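PDB 3BW2: 2-nitropropane dioxygenase, which probably uses FMN and molecular oxygen for the oxidative denitrification of alkyl nitronates such as propionate 3-nitronate, a metabolic poison. Local coordinates for residues Leu266-Pro274 / Ala290-Thr301. Sequence-based numbering, arbitrary orientation.
Sequences LTRAFTGRP and APAAYPDVHHLT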
loop_
_atom_site.group_PDB
_atom_site.type_symbol
_atom_site.label_atom_id
_atom_site.label_comp_id
_atom_site.label_asym_id
_atom_site.label_seq_id
_atom_site.Cartn_x
_atom_site.Cartn_y
_atom_site.Cartn_z
ATOM N N LEU A 266 5.642 -9.247 4.845
ATOM C CA LEU A 266 4.609 -10.268 4.874
ATOM C C LEU A 266 5.377 -11.578 4.800
ATOM O O LEU A 266 6.303 -11.705 3.997
ATOM C CB LEU A 266 3.694 -10.140 3.659
ATOM C CG LEU A 266 2.611 -9.069 3.715
ATOM C CD1 LEU A 266 1.972 -8.924 2.341
ATOM C CD2 LEU A 266 1.573 -9.449 4.760
ATOM N N THR A 267 5.012 -12.546 5.632
ATOM C CA THR A 267 5.702 -13.829 5.622
ATOM C C THR A 267 4.809 -14.973 6.081
ATOM O O THR A 267 3.823 -14.764 6.785
ATOM C CB THR A 267 6.950 -13.798 6.538
ATOM O OG1 THR A 267 7.637 -15.052 6.457
ATOM C CG2 THR A 267 6.547 -13.550 7.989
ATOM N N ARG A 268 5.164 -16.183 5.662
ATOM C CA ARG A 268 4.432 -17.381 6.051
ATOM C C ARG A 268 5.279 -18.141 7.068
ATOM O O ARG A 268 4.902 -19.215 7.530
ATOM C CB ARG A 268 4.174 -18.280 4.833
ATOM C CG ARG A 268 3.189 -17.719 3.809
ATOM C CD ARG A 268 2.680 -18.827 2.868
ATOM N NE ARG A 268 1.728 -18.334 1.871
ATOM C CZ ARG A 268 2.060 -17.646 0.779
ATOM N NH1 ARG A 268 3.331 -17.364 0.522
ATOM N NH2 ARG A 268 1.115 -17.224 -0.052
ATOM N N ALA A 269 6.424 -17.565 7.423
ATOM C CA ALA A 269 7.352 -18.197 8.359
ATOM C C ALA A 269 6.753 -18.719 9.663
ATOM O O ALA A 269 7.071 -19.820 10.101
ATOM C CB ALA A 269 8.495 -17.233 8.679
ATOM N N PHE A 270 5.883 -17.935 10.284
ATOM C CA PHE A 270 5.306 -18.331 11.561
ATOM C C PHE A 270 4.035 -19.174 11.527
ATOM O O PHE A 270 3.824 -20.008 12.409
ATOM C CB PHE A 270 5.033 -17.079 12.399
ATOM C CG PHE A 270 6.259 -16.258 12.682
ATOM C CD1 PHE A 270 7.185 -16.672 13.631
ATOM C CD2 PHE A 270 6.495 -15.077 11.984
ATOM C CE1 PHE A 270 8.332 -15.922 13.884
ATOM C CE2 PHE A 270 7.642 -14.319 12.228
ATOM C CZ PHE A 270 8.562 -14.744 13.181
ATOM N N THR A 271 3.194 -18.971 10.520
ATOM C CA THR A 271 1.920 -19.681 10.480
ATOM C C THR A 271 1.541 -20.387 9.181
ATOM O O THR A 271 0.548 -21.112 9.144
ATOM C CB THR A 271 0.783 -18.711 10.820
ATOM O OG1 THR A 271 0.652 -17.758 9.760
ATOM C CG2 THR A 271 1.091 -17.958 12.113
ATOM N N GLY A 272 2.308 -20.168 8.117
ATOM C CA GLY A 272 1.980 -20.807 6.858
ATOM C C GLY A 272 1.012 -19.990 6.020
ATOM O O GLY A 272 0.555 -20.447 4.974
ATOM N N ARG A 273 0.686 -18.788 6.484
ATOM C CA ARG A 273 -0.207 -17.892 5.753
ATOM C C ARG A 273 0.438 -16.506 5.820
ATOM O O ARG A 273 1.089 -16.168 6.806
ATOM C CB ARG A 273 -1.605 -17.867 6.392
ATOM C CG ARG A 273 -2.772 -17.932 5.390
ATOM C CD ARG A 273 -4.114 -18.074 6.118
ATOM N NE ARG A 273 -5.257 -18.341 5.237
ATOM C CZ ARG A 273 -5.810 -17.455 4.409
ATOM N NH1 ARG A 273 -6.852 -17.806 3.662
ATOM N NH2 ARG A 273 -5.330 -16.222 4.319
ATOM N N PRO A 274 0.272 -15.691 4.768
ATOM C CA PRO A 274 0.863 -14.349 4.748
ATOM C C PRO A 274 0.413 -13.449 5.892
ATOM O O PRO A 274 -0.777 -13.158 6.041
ATOM C CB PRO A 274 0.441 -13.807 3.385
ATOM C CG PRO A 274 0.371 -15.050 2.537
ATOM C CD PRO A 274 -0.344 -16.011 3.467
ATOM N N ALA A 290 9.214 -20.778 3.908
ATOM C CA ALA A 290 7.936 -21.123 4.523
ATOM C C ALA A 290 6.879 -21.480 3.483
ATOM O O ALA A 290 6.608 -20.704 2.563
ATOM C CB ALA A 290 7.446 -19.972 5.380
ATOM N N PRO A 291 6.265 -22.665 3.621
ATOM C CA PRO A 291 5.233 -23.131 2.693
ATOM C C PRO A 291 3.841 -22.606 3.036
ATOM O O PRO A 291 3.585 -22.182 4.162
ATOM C CB PRO A 291 5.313 -24.644 2.838
ATOM C CG PRO A 291 5.571 -24.794 4.316
ATOM C CD PRO A 291 6.620 -23.726 4.585
ATOM N N ALA A 292 2.947 -22.636 2.053
ATOM C CA ALA A 292 1.575 -22.196 2.257
ATOM C C ALA A 292 0.849 -23.376 2.887
ATOM O O ALA A 292 0.349 -24.253 2.187
ATOM C CB ALA A 292 0.937 -21.825 0.924
ATOM N N ALA A 293 0.813 -23.409 4.214
ATOM C CA ALA A 293 0.161 -24.500 4.930
ATOM C C ALA A 293 -0.355 -24.020 6.280
ATOM O O ALA A 293 0.316 -24.171 7.297
ATOM C CB ALA A 293 1.146 -25.656 5.125
ATOM N N TYR A 294 -1.556 -23.452 6.275
ATOM C CA TYR A 294 -2.187 -22.928 7.481
ATOM C C TYR A 294 -3.400 -23.782 7.852
ATOM O O TYR A 294 -4.140 -24.223 6.978
ATOM C CB TYR A 294 -2.637 -21.485 7.235
ATOM C CG TYR A 294 -3.350 -20.864 8.407
ATOM C CD1 TYR A 294 -2.640 -20.235 9.425
ATOM C CD2 TYR A 294 -4.739 -20.933 8.515
ATOM C CE1 TYR A 294 -3.294 -19.689 10.526
ATOM C CE2 TYR A 294 -5.404 -20.389 9.612
ATOM C CZ TYR A 294 -4.676 -19.769 10.611
ATOM O OH TYR A 294 -5.323 -19.224 11.697
ATOM N N PRO A 295 -3.630 -24.016 9.154
ATOM C CA PRO A 295 -2.849 -23.551 10.302
ATOM C C PRO A 295 -1.745 -24.538 10.668
ATOM O O PRO A 295 -1.168 -24.460 11.753
ATOM C CB PRO A 295 -3.900 -23.442 11.395
ATOM C CG PRO A 295 -4.741 -24.656 11.120
ATOM C CD PRO A 295 -4.892 -24.636 9.604
ATOM N N ASP A 296 -1.457 -25.462 9.757
ATOM C CA ASP A 296 -0.429 -26.477 9.981
ATOM C C ASP A 296 0.868 -25.879 10.522
ATOM O O ASP A 296 1.379 -26.312 11.558
ATOM C CB ASP A 296 -0.134 -27.222 8.677
ATOM C CG ASP A 296 -1.357 -27.935 8.119
ATOM O OD1 ASP A 296 -2.365 -27.257 7.827
ATOM O OD2 ASP A 296 -1.306 -29.174 7.972
ATOM N N VAL A 297 1.406 -24.889 9.815
ATOM C CA VAL A 297 2.647 -24.250 10.237
ATOM C C VAL A 297 2.464 -23.544 11.576
ATOM O O VAL A 297 3.354 -23.569 12.428
ATOM C CB VAL A 297 3.144 -23.250 9.167
ATOM C CG1 VAL A 297 4.377 -22.517 9.664
ATOM C CG2 VAL A 297 3.464 -24.004 7.878
ATOM N N HIS A 298 1.302 -22.927 11.768
ATOM C CA HIS A 298 1.016 -22.245 13.023
ATOM C C HIS A 298 1.137 -23.209 14.206
ATOM O O HIS A 298 1.734 -22.870 15.231
ATOM C CB HIS A 298 -0.388 -21.634 12.997
ATOM C CG HIS A 298 -0.853 -21.152 14.334
ATOM N ND1 HIS A 298 -1.550 -21.953 15.213
ATOM C CD2 HIS A 298 -0.673 -19.968 14.965
ATOM C CE1 HIS A 298 -1.780 -21.284 16.328
ATOM N NE2 HIS A 298 -1.258 -20.076 16.203
ATOM N N HIS A 299 0.568 -24.405 14.067
ATOM C CA HIS A 299 0.639 -25.405 15.134
ATOM C C HIS A 299 2.089 -25.825 15.334
ATOM O O HIS A 299 2.564 -25.998 16.458
ATOM C CB HIS A 299 -0.167 -26.656 14.773
ATOM C CG HIS A 299 -1.635 -26.414 14.616
ATOM N ND1 HIS A 299 -2.386 -25.746 15.559
ATOM C CD2 HIS A 299 -2.498 -26.787 13.642
ATOM C CE1 HIS A 299 -3.648 -25.718 15.171
ATOM N NE2 HIS A 299 -3.744 -26.343 14.012
ATOM N N LEU A 300 2.784 -25.990 14.217
ATOM C CA LEU A 300 4.174 -26.408 14.217
ATOM C C LEU A 300 5.093 -25.480 15.020
ATOM O O LEU A 300 5.912 -25.945 15.817
ATOM C CB LEU A 300 4.663 -26.491 12.770
ATOM C CG LEU A 300 5.928 -27.285 12.451
ATOM C CD1 LEU A 300 5.691 -28.765 12.734
ATOM C CD2 LEU A 300 6.293 -27.075 10.984
ATOM N N THR A 301 4.941 -24.173 14.823
ATOM C CA THR A 301 5.796 -23.187 15.493
ATOM C C THR A 301 5.304 -22.644 16.830
ATOM O O THR A 301 6.073 -22.018 17.562
ATOM C CB THR A 301 6.037 -21.964 14.590
ATOM O OG1 THR A 301 4.817 -21.222 14.462
ATOM C CG2 THR A 301 6.510 -22.399 13.210
HETATM O O HOH W 1 6.035 -18.342 1.537
#
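Val-297 packs on the peptide between Thr-271 and Gly-272, its CB 3.3 Å from Thr-271 C; CG1, anti to the backbone N (chi1 176°), lies along that peptide while CG2 rests near Gly-272 CA. Only glycine suits the turn here, because a CB would strike Ala-293 O and Val-297 CG2. One helical turn on from Val-297, Thr-301 OG1 donates a 2.6 Å hydrogen bond to Phe-270 O, in the carbonyl plane; a valine in its place would probably leave this buried carbonyl without that donor. Tyr-294 offers one ring face to the aliphatic part of Arg-273, whose CD stands 4.1 Å from the ring centroid in a CH-pi contact, the guanidinium nearly perpendicular to the ring and with its NH2 hydrogen-bonded to Thr-182. In this TIM-barrel flavoenzyme the contact joins the turn linking antiparallel strands 264-267 and 275-278 to the start of helix 296-311, with the side chain of Tyr-294 about 8 Å from the bound FMN. The side nearer solvent lies at Ala-292, an exposed residue small enough to let the extended Arg-268 chain pass, with NE 3.7 Å from Ala-292 CB. There a water bridges Arg-268 NH1 and Ala-290 O, while NH2 forms salt bridges with Asp-185 and Asp-190.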